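Local atomic coordinates of beta-glucuronidase (Dictyoglomus thermophilum, PDB entry 6XXW), a protein that probably hydrolyses beta-D-glucuronides as a glycoside hydrolase of family 2, releasing glucuronic acid from their non-reducing ends. Residues P298-G303 with S590-F595; K499-S504 with L541-G546; L329-A334 with F584-W589. All blocks are in the same frame, centred on the assembly; numbering follows the deposited sequence.

All three contacts lie in the family 2 TIM barrel domain at or next to its closure, contact 2 pairing the last two strands. Contact 2 is buried, held by backbone bonds and apolar side chains. Contacts 1 and 3, only partly buried, both use helix 580-591, contact 1 at its C-terminal exit and contact 3 along its side; in each, unlike contact 2, a lysine donates to backbone carbonyl oxygen. They meet where Lys302 NZ bonds to Trp589 O. Contacts 1 and 2 are joined by the neighbouring strands 297-305 and 544-550, probably through a backbone hydrogen bond from Phe301 N to Val545 O. Contacts 2 and 3 do not touch; their nearest atoms are about 8 Å apart.

Contact 1: P298-G303 with S590-F595; sequences PFYFKG and SKLPDF
Lys302 reaches Leu592 and Asp594 through one bend: its CG stands beside the backbone N, the next bond is extended, and a turn at chi3 (-49°) carries CE and NZ across. There NZ donates to Leu592 O at 2.7 Å, from a position tilted out of the carbonyl plane. The same ammonium makes a salt bridge to Asp594, but with NZ 3.4 Å from OD1 its hydrogen bond is weak; that oxygen also accepts from Asn335 ND2. A third bond, to Trp589 O, ties the lysine to the C-terminal end of helix 580-591, whose carbonyls would probably welcome a positive charge. A lysine suits the place because its methylenes can also pack, CD resting 3.8 Å from Leu592 CB.

Beside the closure of the (beta/alpha)8 barrel, the chain leaving its last helix runs back past the start of strand 297-305, the first barrel strand. Phe299 and Phe595 form a single beta bridge, with Tyr300 N donating to Asp594 O at 2.9 Å and a CA-H...O contact beside it from Phe595 CA to Pro298 O at 3.2 Å.

Phe299 turns its ring away from its own backbone N (chi1 -165°), which sets CD1 over one face of Phe595, toward the rim and 3.9 Å from CE1. The planes are inclined at 59°, an oblique pairing. These flat, apolar rings pack between the two segments. Tyr300 needs both halves of its side chain: CE1 lies 4.1 Å from Leu592 CD1, while the hydroxyl bonds to Glu547 on strand 544-550 and the ring meets Trp596 edge-to-face.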
ATOM      1  N   PRO A 298      43.697  -2.276   1.435  1.00 26.00           N
ATOM      2  CA  PRO A 298      42.754  -1.144   1.502  1.00 22.94           C
ATOM      3  C   PRO A 298      41.287  -1.542   1.438  1.00 24.81           C
ATOM      4  O   PRO A 298      40.796  -1.926   0.375  1.00 25.87           O
ATOM      5  CB  PRO A 298      43.138  -0.295   0.282  1.00 22.48           C
ATOM      6  CG  PRO A 298      43.822  -1.246  -0.647  1.00 30.65           C
ATOM      7  CD  PRO A 298      44.556  -2.209   0.239  1.00 28.05           C
ATOM      8  N   PHE A 299      40.573  -1.411   2.553  1.00 20.92           N
ATOM      9  CA  PHE A 299      39.163  -1.777   2.636  1.00 21.22           C
ATOM     10  C   PHE A 299      38.271  -0.685   2.040  1.00 21.36           C
ATOM     11  O   PHE A 299      38.618   0.499   2.048  1.00 21.71           O
ATOM     12  CB  PHE A 299      38.790  -2.009   4.105  1.00 20.59           C
ATOM     13  CG  PHE A 299      37.471  -2.721   4.323  1.00 19.83           C
ATOM     14  CD1 PHE A 299      37.214  -3.952   3.740  1.00 20.84           C
ATOM     15  CD2 PHE A 299      36.511  -2.170   5.162  1.00 20.81           C
ATOM     16  CE1 PHE A 299      36.010  -4.617   3.971  1.00 20.69           C
ATOM     17  CE2 PHE A 299      35.284  -2.828   5.395  1.00 17.08           C
ATOM     18  CZ  PHE A 299      35.039  -4.044   4.805  1.00 21.20           C
ATOM     19  N   TYR A 300      37.106  -1.096   1.529  1.00 20.11           N
ATOM     20  CA  TYR A 300      36.032  -0.167   1.174  1.00 19.99           C
ATOM     21  C   TYR A 300      34.744  -0.629   1.842  1.00 20.19           C
ATOM     22  O   TYR A 300      34.245  -1.719   1.539  1.00 21.73           O
ATOM     23  CB  TYR A 300      35.828  -0.057  -0.344  1.00 20.67           C
ATOM     24  CG  TYR A 300      34.857   1.062  -0.694  1.00 22.65           C
ATOM     25  CD1 TYR A 300      33.492   0.810  -0.885  1.00 21.59           C
ATOM     26  CD2 TYR A 300      35.299   2.382  -0.782  1.00 19.57           C
ATOM     27  CE1 TYR A 300      32.608   1.851  -1.181  1.00 18.32           C
ATOM     28  CE2 TYR A 300      34.435   3.419  -1.074  1.00 17.50           C
ATOM     29  CZ  TYR A 300      33.094   3.162  -1.267  1.00 18.34           C
ATOM     30  OH  TYR A 300      32.261   4.225  -1.564  1.00 19.25           O
ATOM     31  N   PHE A 301      34.207   0.195   2.745  1.00 18.85           N
ATOM     32  CA  PHE A 301      32.971  -0.157   3.443  1.00 18.30           C
ATOM     33  C   PHE A 301      31.787  -0.071   2.495  1.00 16.31           C
ATOM     34  O   PHE A 301      31.558   0.968   1.871  1.00 15.62           O
ATOM     35  CB  PHE A 301      32.689   0.785   4.617  1.00 14.96           C
ATOM     36  CG  PHE A 301      33.649   0.674   5.745  1.00 17.77           C
ATOM     37  CD1 PHE A 301      34.888   1.298   5.683  1.00 22.72           C
ATOM     38  CD2 PHE A 301      33.304  -0.020   6.891  1.00 18.94           C
ATOM     39  CE1 PHE A 301      35.782   1.210   6.745  1.00 19.00           C
ATOM     40  CE2 PHE A 301      34.201  -0.107   7.965  1.00 18.56           C
ATOM     41  CZ  PHE A 301      35.430   0.515   7.880  1.00 19.47           C
ATOM     42  N   LYS A 302      31.007  -1.134   2.491  1.00 18.39           N
ATOM     43  CA  LYS A 302      29.737  -1.172   1.748  1.00 18.27           C
ATOM     44  C   LYS A 302      28.683  -1.605   2.760  1.00 16.87           C
ATOM     45  O   LYS A 302      28.747  -2.700   3.182  1.00 16.84           O
ATOM     46  CB  LYS A 302      29.813  -2.150   0.575  1.00 17.49           C
ATOM     47  CG  LYS A 302      30.802  -1.802  -0.514  1.00 25.60           C
ATOM     48  CD  LYS A 302      30.954  -2.864  -1.552  1.00 22.90           C
ATOM     49  CE  LYS A 302      31.173  -4.250  -1.008  1.00 24.85           C
ATOM     50  NZ  LYS A 302      31.388  -5.227  -2.088  1.00 28.89           N
ATOM     51  N   GLY A 303      27.757  -0.728   3.123  1.00 15.06           N
ATOM     52  CA  GLY A 303      26.824  -1.186   4.150  1.00 18.08           C
ATOM     53  C   GLY A 303      25.806  -0.182   4.616  1.00 21.97           C
ATOM     54  O   GLY A 303      25.399   0.638   3.867  1.00 18.39           O
ATOM     55  N   SER A 590      27.812  -5.733  -6.051  1.00 25.22           N
ATOM     56  CA  SER A 590      28.359  -6.945  -6.654  1.00 29.47           C
ATOM     57  C   SER A 590      29.543  -6.640  -7.564  1.00 27.52           C
ATOM     58  O   SER A 590      30.322  -7.546  -7.884  1.00 36.63           O
ATOM     59  CB  SER A 590      27.280  -7.682  -7.446  1.00 26.97           C
ATOM     60  OG  SER A 590      27.048  -7.021  -8.682  1.00 31.53           O
ATOM     61  N   LYS A 591      29.686  -5.389  -7.993  1.00 24.80           N
ATOM     62  CA  LYS A 591      30.772  -4.957  -8.858  1.00 34.19           C
ATOM     63  C   LYS A 591      31.919  -4.322  -8.096  1.00 30.98           C
ATOM     64  O   LYS A 591      32.999  -4.144  -8.669  1.00 41.81           O
ATOM     65  CB  LYS A 591      30.266  -3.937  -9.882  1.00 27.67           C
ATOM     66  CG  LYS A 591      29.364  -4.490 -10.970  1.00 27.32           C
ATOM     67  CD  LYS A 591      28.976  -3.370 -11.931  1.00 34.38           C
ATOM     68  CE  LYS A 591      27.486  -3.091 -11.908  1.00 37.53           C
ATOM     69  NZ  LYS A 591      27.135  -1.880 -12.713  1.00 47.57           N
ATOM     70  N   LEU A 592      31.697  -3.935  -6.854  1.00 32.48           N
ATOM     71  CA  LEU A 592      32.704  -3.270  -6.041  1.00 27.32           C
ATOM     72  C   LEU A 592      33.428  -4.294  -5.195  1.00 29.44           C
ATOM     73  O   LEU A 592      32.773  -5.032  -4.443  1.00 28.89           O
ATOM     74  CB  LEU A 592      32.059  -2.228  -5.131  1.00 24.97           C
ATOM     75  CG  LEU A 592      31.503  -0.935  -5.723  1.00 31.41           C
ATOM     76  CD1 LEU A 592      31.274   0.051  -4.586  1.00 30.18           C
ATOM     77  CD2 LEU A 592      32.440  -0.350  -6.790  1.00 37.98           C
ATOM     78  N   PRO A 593      34.754  -4.370  -5.268  1.00 26.52           N
ATOM     79  CA  PRO A 593      35.475  -5.309  -4.406  1.00 29.82           C
ATOM     80  C   PRO A 593      35.489  -4.819  -2.965  1.00 30.46           C
ATOM     81  O   PRO A 593      35.417  -3.618  -2.694  1.00 27.97           O
ATOM     82  CB  PRO A 593      36.886  -5.330  -5.004  1.00 32.21           C
ATOM     83  CG  PRO A 593      37.050  -3.983  -5.631  1.00 29.74           C
ATOM     84  CD  PRO A 593      35.661  -3.525  -6.065  1.00 27.30           C
ATOM     85  N   ASP A 594      35.570  -5.778  -2.034  1.00 25.76           N
ATOM     86  CA  ASP A 594      35.742  -5.435  -0.623  1.00 26.09           C
ATOM     87  C   ASP A 594      37.044  -4.680  -0.393  1.00 22.94           C
ATOM     88  O   ASP A 594      37.115  -3.792   0.465  1.00 24.26           O
ATOM     89  CB  ASP A 594      35.726  -6.702   0.236  1.00 23.45           C
ATOM     90  CG  ASP A 594      34.357  -7.337   0.316  1.00 29.73           C
ATOM     91  OD1 ASP A 594      33.354  -6.599   0.284  1.00 25.80           O
ATOM     92  OD2 ASP A 594      34.289  -8.577   0.413  1.00 31.80           O
ATOM     93  N   PHE A 595      38.095  -5.044  -1.124  1.00 24.21           N
ATOM     94  CA  PHE A 595      39.390  -4.389  -1.012  1.00 23.83           C
ATOM     95  C   PHE A 595      39.679  -3.689  -2.329  1.00 29.34           C
ATOM     96  O   PHE A 595      39.727  -4.328  -3.384  1.00 32.48           O
ATOM     97  CB  PHE A 595      40.481  -5.389  -0.639  1.00 18.04           C
ATOM     98  CG  PHE A 595      40.305  -5.961   0.739  1.00 25.20           C
ATOM     99  CD1 PHE A 595      40.801  -5.290   1.850  1.00 23.99           C
ATOM    100  CD2 PHE A 595      39.610  -7.143   0.931  1.00 27.35           C
ATOM    101  CE1 PHE A 595      40.631  -5.798   3.126  1.00 24.58           C
ATOM    102  CE2 PHE A 595      39.428  -7.662   2.206  1.00 28.59           C
ATOM    103  CZ  PHE A 595      39.938  -6.982   3.309  1.00 24.51           C
TER

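Contact 2: K499-S504 with L541-G546; sequences KPIILS and LDFVVG
Ile501 and Phe543 lie side by side and point the same way, the isoleucine's CD1 coming 3.7 Å from CD1 of the ring and nearly as close to CE1. Extended isoleucine and flat phenylalanine make a long apolar flank; the ring is further held by stacking on Tyr494, and Ile501 also touches Trp493, both on helix 482-497. Phe543 reaches this place with CG between its backbone N and carbonyl carbon (chi1 51°).

Around Ile502, which points to the other face of the sheet from Ile501, the arrangement is crosswise. Val545 meets Ile502 at about a right angle, Val545 CG2 standing 3.9 Å from Ile502 CG1, and the same methyl lies 3.8 Å from Pro500 CB. The beta-branched valine offers CG2 to both without a long side chain.

The strands are the parallel seventh and eighth of the TIM barrel, joined through helix 524-538 in a beta-alpha-beta unit; Leu503 and Val544 lean on that helix. Ile501 is bonded through both its backbone N, to Phe543 O at 3.1 Å in the carbonyl plane, and its O, which accepts from Val545 N at 2.8 Å. Further along, Leu503 N approaches Gly546 O at 3.0 Å from above the carbonyl plane. Gly546 has no side chain, and any CB would press against Ile502 CG1. A type I turn from Leu541 to Val544 leads into the eighth strand.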
ATOM      1  N   LYS A 499      42.191  12.827   6.484  1.00 25.75           N
ATOM      2  CA  LYS A 499      41.892  11.512   7.025  1.00 27.64           C
ATOM      3  C   LYS A 499      40.981  10.773   6.053  1.00 23.42           C
ATOM      4  O   LYS A 499      40.308  11.407   5.233  1.00 19.99           O
ATOM      5  CB  LYS A 499      41.198  11.631   8.391  1.00 23.77           C
ATOM      6  CG  LYS A 499      42.022  12.302   9.491  1.00 25.96           C
ATOM      7  CD  LYS A 499      41.168  12.528  10.731  1.00 21.41           C
ATOM      8  CE  LYS A 499      41.820  13.532  11.693  1.00 24.19           C
ATOM      9  NZ  LYS A 499      43.190  13.117  12.084  1.00 27.73           N
ATOM     10  N   PRO A 500      40.928   9.437   6.109  1.00 22.98           N
ATOM     11  CA  PRO A 500      39.914   8.729   5.315  1.00 18.67           C
ATOM     12  C   PRO A 500      38.526   9.167   5.755  1.00 18.53           C
ATOM     13  O   PRO A 500      38.296   9.498   6.926  1.00 18.80           O
ATOM     14  CB  PRO A 500      40.162   7.245   5.627  1.00 21.90           C
ATOM     15  CG  PRO A 500      41.458   7.182   6.410  1.00 19.91           C
ATOM     16  CD  PRO A 500      41.651   8.533   7.021  1.00 17.96           C
ATOM     17  N   ILE A 501      37.596   9.159   4.806  1.00 18.75           N
ATOM     18  CA  ILE A 501      36.229   9.617   5.031  1.00 17.60           C
ATOM     19  C   ILE A 501      35.256   8.508   4.649  1.00 20.07           C
ATOM     20  O   ILE A 501      35.347   7.931   3.557  1.00 19.73           O
ATOM     21  CB  ILE A 501      35.927  10.900   4.236  1.00 20.59           C
ATOM     22  CG1 ILE A 501      36.905  12.010   4.628  1.00 27.24           C
ATOM     23  CG2 ILE A 501      34.482  11.340   4.448  1.00 24.79           C
ATOM     24  CD1 ILE A 501      36.682  13.285   3.869  1.00 24.69           C
ATOM     25  N   ILE A 502      34.326   8.216   5.547  1.00 17.75           N
ATOM     26  CA  ILE A 502      33.177   7.364   5.261  1.00 19.01           C
ATOM     27  C   ILE A 502      31.949   8.257   5.176  1.00 16.76           C
ATOM     28  O   ILE A 502      31.684   9.037   6.100  1.00 20.20           O
ATOM     29  CB  ILE A 502      32.992   6.289   6.349  1.00 15.53           C
ATOM     30  CG1 ILE A 502      34.214   5.370   6.423  1.00 19.14           C
ATOM     31  CG2 ILE A 502      31.675   5.511   6.119  1.00 16.76           C
ATOM     32  CD1 ILE A 502      34.189   4.380   7.615  1.00 19.39           C
ATOM     33  N   LEU A 503      31.198   8.158   4.074  1.00 15.16           N
ATOM     34  CA  LEU A 503      29.877   8.783   4.046  1.00 17.27           C
ATOM     35  C   LEU A 503      28.989   7.874   4.884  1.00 18.11           C
ATOM     36  O   LEU A 503      28.449   6.880   4.393  1.00 17.55           O
ATOM     37  CB  LEU A 503      29.352   8.948   2.617  1.00 16.16           C
ATOM     38  CG  LEU A 503      28.018   9.690   2.479  1.00 23.54           C
ATOM     39  CD1 LEU A 503      28.159  11.108   2.966  1.00 18.09           C
ATOM     40  CD2 LEU A 503      27.516   9.683   1.029  1.00 21.90           C
ATOM     41  N   SER A 504      28.842   8.220   6.170  1.00 15.69           N
ATOM     42  CA  SER A 504      28.261   7.303   7.148  1.00 15.89           C
ATOM     43  C   SER A 504      26.736   7.288   7.162  1.00 16.43           C
ATOM     44  O   SER A 504      26.152   6.362   7.745  1.00 17.56           O
ATOM     45  CB  SER A 504      28.787   7.632   8.551  1.00 16.64           C
ATOM     46  OG  SER A 504      28.714   9.023   8.811  1.00 20.45           O
ATOM     47  N   LEU A 541      36.241  10.334  -5.693  1.00 20.42           N
ATOM     48  CA  LEU A 541      37.030  10.862  -4.582  1.00 25.68           C
ATOM     49  C   LEU A 541      37.855   9.729  -3.972  1.00 28.29           C
ATOM     50  O   LEU A 541      37.308   8.842  -3.301  1.00 20.42           O
ATOM     51  CB  LEU A 541      36.113  11.505  -3.541  1.00 24.16           C
ATOM     52  CG  LEU A 541      35.154  12.583  -4.065  1.00 22.47           C
ATOM     53  CD1 LEU A 541      34.252  13.096  -2.943  1.00 22.73           C
ATOM     54  CD2 LEU A 541      35.934  13.739  -4.683  1.00 25.61           C
ATOM     55  N   ASP A 542      39.177   9.770  -4.181  1.00 19.80           N
ATOM     56  CA  ASP A 542      40.014   8.658  -3.735  1.00 25.69           C
ATOM     57  C   ASP A 542      40.194   8.602  -2.218  1.00 25.27           C
ATOM     58  O   ASP A 542      40.710   7.598  -1.712  1.00 29.93           O
ATOM     59  CB  ASP A 542      41.383   8.702  -4.439  1.00 31.27           C
ATOM     60  CG  ASP A 542      42.248   9.897  -4.030  1.00 33.35           C
ATOM     61  OD1 ASP A 542      41.847  10.718  -3.176  1.00 28.12           O
ATOM     62  OD2 ASP A 542      43.365  10.007  -4.575  1.00 43.64           O
ATOM     63  N   PHE A 543      39.778   9.625  -1.482  1.00 20.09           N
ATOM     64  CA  PHE A 543      39.893   9.617  -0.028  1.00 20.94           C
ATOM     65  C   PHE A 543      38.627   9.113   0.663  1.00 23.70           C
ATOM     66  O   PHE A 543      38.614   8.981   1.888  1.00 21.04           O
ATOM     67  CB  PHE A 543      40.253  11.019   0.486  1.00 20.20           C
ATOM     68  CG  PHE A 543      39.356  12.120  -0.028  1.00 23.99           C
ATOM     69  CD1 PHE A 543      38.112  12.352   0.548  1.00 20.07           C
ATOM     70  CD2 PHE A 543      39.766  12.930  -1.072  1.00 21.26           C
ATOM     71  CE1 PHE A 543      37.285  13.361   0.076  1.00 23.49           C
ATOM     72  CE2 PHE A 543      38.951  13.945  -1.542  1.00 26.33           C
ATOM     73  CZ  PHE A 543      37.705  14.161  -0.968  1.00 22.58           C
ATOM     74  N   VAL A 544      37.576   8.801  -0.088  1.00 16.49           N
ATOM     75  CA  VAL A 544      36.363   8.233   0.484  1.00 19.64           C
ATOM     76  C   VAL A 544      36.525   6.718   0.487  1.00 19.54           C
ATOM     77  O   VAL A 544      36.718   6.096  -0.567  1.00 22.85           O
ATOM     78  CB  VAL A 544      35.110   8.673  -0.292  1.00 21.55           C
ATOM     79  CG1 VAL A 544      33.890   7.892   0.159  1.00 20.05           C
ATOM     80  CG2 VAL A 544      34.878  10.186  -0.105  1.00 19.80           C
ATOM     81  N   VAL A 545      36.491   6.130   1.679  1.00 17.71           N
ATOM     82  CA  VAL A 545      36.745   4.705   1.858  1.00 18.50           C
ATOM     83  C   VAL A 545      35.485   3.941   2.236  1.00 16.65           C
ATOM     84  O   VAL A 545      35.570   2.768   2.599  1.00 16.16           O
ATOM     85  CB  VAL A 545      37.854   4.461   2.900  1.00 19.64           C
ATOM     86  CG1 VAL A 545      39.141   5.159   2.474  1.00 19.65           C
ATOM     87  CG2 VAL A 545      37.411   4.963   4.283  1.00 19.14           C
ATOM     88  N   GLY A 546      34.318   4.576   2.179  1.00 18.00           N
ATOM     89  CA  GLY A 546      33.110   3.876   2.570  1.00 19.49           C
ATOM     90  C   GLY A 546      31.796   4.577   2.288  1.00 20.40           C
ATOM     91  O   GLY A 546      31.723   5.818   2.251  1.00 16.37           O
TER

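Contact 3: L329-A334 with F584-W589; sequences LKWIGA and FLKERW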
ATOM      1  N   LEU A 329      22.264  -9.077   4.404  1.00 13.49           N
ATOM      2  CA  LEU A 329      23.531  -8.374   4.212  1.00 17.56           C
ATOM      3  C   LEU A 329      24.396  -9.079   3.174  1.00 18.20           C
ATOM      4  O   LEU A 329      24.991  -8.437   2.295  1.00 16.54           O
ATOM      5  CB  LEU A 329      24.275  -8.262   5.550  1.00 17.09           C
ATOM      6  CG  LEU A 329      23.770  -7.230   6.576  1.00 16.14           C
ATOM      7  CD1 LEU A 329      24.682  -7.235   7.848  1.00 15.20           C
ATOM      8  CD2 LEU A 329      23.706  -5.849   5.968  1.00 20.76           C
ATOM      9  N   LYS A 330      24.504 -10.408   3.276  1.00 15.51           N
ATOM     10  CA  LYS A 330      25.285 -11.153   2.296  1.00 18.96           C
ATOM     11  C   LYS A 330      24.624 -11.121   0.922  1.00 19.60           C
ATOM     12  O   LYS A 330      25.311 -10.958  -0.096  1.00 19.19           O
ATOM     13  CB  LYS A 330      25.492 -12.594   2.773  1.00 19.57           C
ATOM     14  CG  LYS A 330      26.536 -12.736   3.890  1.00 30.26           C
ATOM     15  CD  LYS A 330      27.957 -12.393   3.412  1.00 41.31           C
ATOM     16  CE  LYS A 330      28.672 -13.609   2.827  1.00 47.53           C
ATOM     17  NZ  LYS A 330      30.078 -13.319   2.397  1.00 53.26           N
ATOM     18  N   TRP A 331      23.288 -11.235   0.877  1.00 14.46           N
ATOM     19  CA  TRP A 331      22.561 -11.189  -0.397  1.00 17.56           C
ATOM     20  C   TRP A 331      22.789  -9.874  -1.146  1.00 20.29           C
ATOM     21  O   TRP A 331      23.046  -9.863  -2.361  1.00 17.85           O
ATOM     22  CB  TRP A 331      21.068 -11.390  -0.135  1.00 18.01           C
ATOM     23  CG  TRP A 331      20.186 -11.136  -1.331  1.00 17.73           C
ATOM     24  CD1 TRP A 331      19.927 -11.999  -2.350  1.00 17.47           C
ATOM     25  CD2 TRP A 331      19.441  -9.944  -1.612  1.00 18.18           C
ATOM     26  NE1 TRP A 331      19.065 -11.419  -3.260  1.00 19.19           N
ATOM     27  CE2 TRP A 331      18.755 -10.156  -2.830  1.00 18.57           C
ATOM     28  CE3 TRP A 331      19.297  -8.720  -0.960  1.00 17.71           C
ATOM     29  CZ2 TRP A 331      17.935  -9.183  -3.409  1.00 22.26           C
ATOM     30  CZ3 TRP A 331      18.482  -7.748  -1.530  1.00 19.10           C
ATOM     31  CH2 TRP A 331      17.815  -7.983  -2.749  1.00 19.45           C
ATOM     32  N   ILE A 332      22.670  -8.748  -0.444  1.00 14.52           N
ATOM     33  CA  ILE A 332      22.820  -7.448  -1.097  1.00 16.36           C
ATOM     34  C   ILE A 332      24.274  -7.085  -1.360  1.00 17.79           C
ATOM     35  O   ILE A 332      24.547  -6.135  -2.105  1.00 19.02           O
ATOM     36  CB  ILE A 332      22.096  -6.393  -0.238  1.00 16.55           C
ATOM     37  CG1 ILE A 332      21.618  -5.218  -1.115  1.00 15.55           C
ATOM     38  CG2 ILE A 332      22.987  -5.913   0.923  1.00 13.94           C
ATOM     39  CD1 ILE A 332      20.869  -4.148  -0.328  1.00 18.66           C
ATOM     40  N   GLY A 333      25.222  -7.832  -0.803  1.00 17.88           N
ATOM     41  CA  GLY A 333      26.627  -7.575  -1.050  1.00 18.73           C
ATOM     42  C   GLY A 333      27.267  -6.602  -0.091  1.00 21.08           C
ATOM     43  O   GLY A 333      28.325  -6.039  -0.411  1.00 21.62           O
ATOM     44  N   ALA A 334      26.649  -6.363   1.060  1.00 15.69           N
ATOM     45  CA  ALA A 334      27.254  -5.498   2.061  1.00 16.49           C
ATOM     46  C   ALA A 334      28.387  -6.233   2.756  1.00 19.68           C
ATOM     47  O   ALA A 334      28.388  -7.458   2.855  1.00 18.49           O
ATOM     48  CB  ALA A 334      26.219  -5.059   3.093  1.00 18.20           C
ATOM     49  N   PHE A 584      19.237  -1.809  -6.656  1.00 17.89           N
ATOM     50  CA  PHE A 584      20.329  -0.975  -7.155  1.00 18.55           C
ATOM     51  C   PHE A 584      21.615  -1.244  -6.375  1.00 18.60           C
ATOM     52  O   PHE A 584      22.691  -1.414  -6.961  1.00 18.69           O
ATOM     53  CB  PHE A 584      19.961   0.511  -7.070  1.00 17.82           C
ATOM     54  CG  PHE A 584      21.144   1.431  -7.265  1.00 18.56           C
ATOM     55  CD1 PHE A 584      21.599   1.736  -8.536  1.00 26.27           C
ATOM     56  CD2 PHE A 584      21.832   1.946  -6.174  1.00 20.53           C
ATOM     57  CE1 PHE A 584      22.710   2.572  -8.716  1.00 25.22           C
ATOM     58  CE2 PHE A 584      22.945   2.758  -6.345  1.00 24.00           C
ATOM     59  CZ  PHE A 584      23.382   3.073  -7.619  1.00 27.48           C
ATOM     60  N   LEU A 585      21.521  -1.300  -5.047  1.00 16.75           N
ATOM     61  CA  LEU A 585      22.721  -1.525  -4.235  1.00 16.12           C
ATOM     62  C   LEU A 585      23.299  -2.919  -4.463  1.00 19.45           C
ATOM     63  O   LEU A 585      24.525  -3.088  -4.526  1.00 17.90           O
ATOM     64  CB  LEU A 585      22.404  -1.300  -2.756  1.00 16.99           C
ATOM     65  CG  LEU A 585      22.141   0.161  -2.349  1.00 21.08           C
ATOM     66  CD1 LEU A 585      21.667   0.254  -0.901  1.00 19.32           C
ATOM     67  CD2 LEU A 585      23.356   1.061  -2.598  1.00 18.89           C
ATOM     68  N   LYS A 586      22.439  -3.932  -4.605  1.00 18.99           N
ATOM     69  CA  LYS A 586      22.947  -5.270  -4.899  1.00 21.34           C
ATOM     70  C   LYS A 586      23.776  -5.272  -6.174  1.00 22.15           C
ATOM     71  O   LYS A 586      24.839  -5.903  -6.232  1.00 19.35           O
ATOM     72  CB  LYS A 586      21.793  -6.269  -5.023  1.00 17.51           C
ATOM     73  CG  LYS A 586      22.228  -7.735  -5.219  1.00 19.53           C
ATOM     74  CD  LYS A 586      21.015  -8.660  -5.232  1.00 22.52           C
ATOM     75  CE  LYS A 586      21.348 -10.050  -5.767  1.00 23.31           C
ATOM     76  NZ  LYS A 586      22.288 -10.807  -4.900  1.00 25.98           N
ATOM     77  N   GLU A 587      23.302  -4.576  -7.211  1.00 20.71           N
ATOM     78  CA  GLU A 587      24.016  -4.577  -8.481  1.00 28.09           C
ATOM     79  C   GLU A 587      25.314  -3.783  -8.385  1.00 25.65           C
ATOM     80  O   GLU A 587      26.358  -4.240  -8.865  1.00 25.93           O
ATOM     81  CB  GLU A 587      23.122  -4.030  -9.592  1.00 28.40           C
ATOM     82  CG  GLU A 587      23.579  -4.463 -10.981  1.00 47.72           C
ATOM     83  CD  GLU A 587      23.359  -3.395 -12.034  1.00 59.74           C
ATOM     84  OE1 GLU A 587      24.148  -3.337 -13.002  1.00 63.71           O
ATOM     85  OE2 GLU A 587      22.392  -2.614 -11.897  1.00 66.42           O
ATOM     86  N   ARG A 588      25.271  -2.596  -7.768  1.00 19.54           N
ATOM     87  CA  ARG A 588      26.495  -1.830  -7.553  1.00 19.00           C
ATOM     88  C   ARG A 588      27.499  -2.631  -6.732  1.00 20.98           C
ATOM     89  O   ARG A 588      28.643  -2.845  -7.154  1.00 23.33           O
ATOM     90  CB  ARG A 588      26.171  -0.509  -6.851  1.00 19.84           C
ATOM     91  CG  ARG A 588      27.394   0.263  -6.352  1.00 22.37           C
ATOM     92  CD  ARG A 588      27.018   1.664  -5.867  1.00 20.32           C
ATOM     93  NE  ARG A 588      28.130   2.351  -5.191  1.00 18.39           N
ATOM     94  CZ  ARG A 588      29.136   2.965  -5.809  1.00 21.63           C
ATOM     95  NH1 ARG A 588      29.188   2.997  -7.145  1.00 23.23           N
ATOM     96  NH2 ARG A 588      30.098   3.546  -5.095  1.00 18.93           N
ATOM     97  N   TRP A 589      27.079  -3.105  -5.558  1.00 18.69           N
ATOM     98  CA  TRP A 589      28.026  -3.724  -4.640  1.00 20.54           C
ATOM     99  C   TRP A 589      28.533  -5.073  -5.138  1.00 26.75           C
ATOM    100  O   TRP A 589      29.598  -5.515  -4.700  1.00 23.52           O
ATOM    101  CB  TRP A 589      27.390  -3.863  -3.263  1.00 17.95           C
ATOM    102  CG  TRP A 589      27.228  -2.544  -2.545  1.00 18.19           C
ATOM    103  CD1 TRP A 589      27.824  -1.354  -2.853  1.00 19.77           C
ATOM    104  CD2 TRP A 589      26.416  -2.304  -1.395  1.00 18.81           C
ATOM    105  NE1 TRP A 589      27.428  -0.378  -1.952  1.00 18.63           N
ATOM    106  CE2 TRP A 589      26.568  -0.947  -1.046  1.00 17.84           C
ATOM    107  CE3 TRP A 589      25.581  -3.113  -0.617  1.00 18.31           C
ATOM    108  CZ2 TRP A 589      25.903  -0.378   0.041  1.00 15.63           C
ATOM    109  CZ3 TRP A 589      24.923  -2.547   0.461  1.00 18.29           C
ATOM    110  CH2 TRP A 589      25.096  -1.198   0.785  1.00 17.85           C
TER
HETATM  111  O   HOH W   1      25.702  -7.540  -4.531  1.00 30.74           O
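Ile332, Ala334 and Trp589 make the tight, buried side of this contact. The isoleucine's CG2 meets the indole at its edge, in the ring plane, 3.9 Å from CZ3, and Ala334 CB comes equally near that atom. At its other end Ile332 reaches Leu585, CD1 to CB 4.0 Å. A tryptophan suits the site because its long ring carries one edge atom, CZ3, to both neighbours, while its NE1 bonds to Glu547.

The helices involved, 319-332 and 580-591, are the first and last of the barrel's outer layer, side by side where the ring closes. The first ends in a Schellman motif: Ala334 N bonds to Leu329 O and Gly333 N to Lys330 O. Gly333 takes positive phi there, and a side chain on it would jam against Trp589 CB and the preceding carbonyl. Close approach lets Lys586 CA point its hydrogen at Ile332 O, 3.3 Å away.

Toward the partly exposed side the packing gives way to the long side chain of Lys586. The extended chain lays CD over the six-membered ring of Trp331 as a CH-pi contact, and the bend at chi4 (66°) brings NZ over the five-membered ring, a cation-pi contact 3.9 Å from its centroid. NZ also donates to Trp331 O at 2.8 Å. Cutting Lys586 back to an alanine is likely to leave the Trp331 carbonyl without its charged partner and to uncover that face of the indole. Gln63 and Asp517 of two neighbouring subunits pack on Trp331 too.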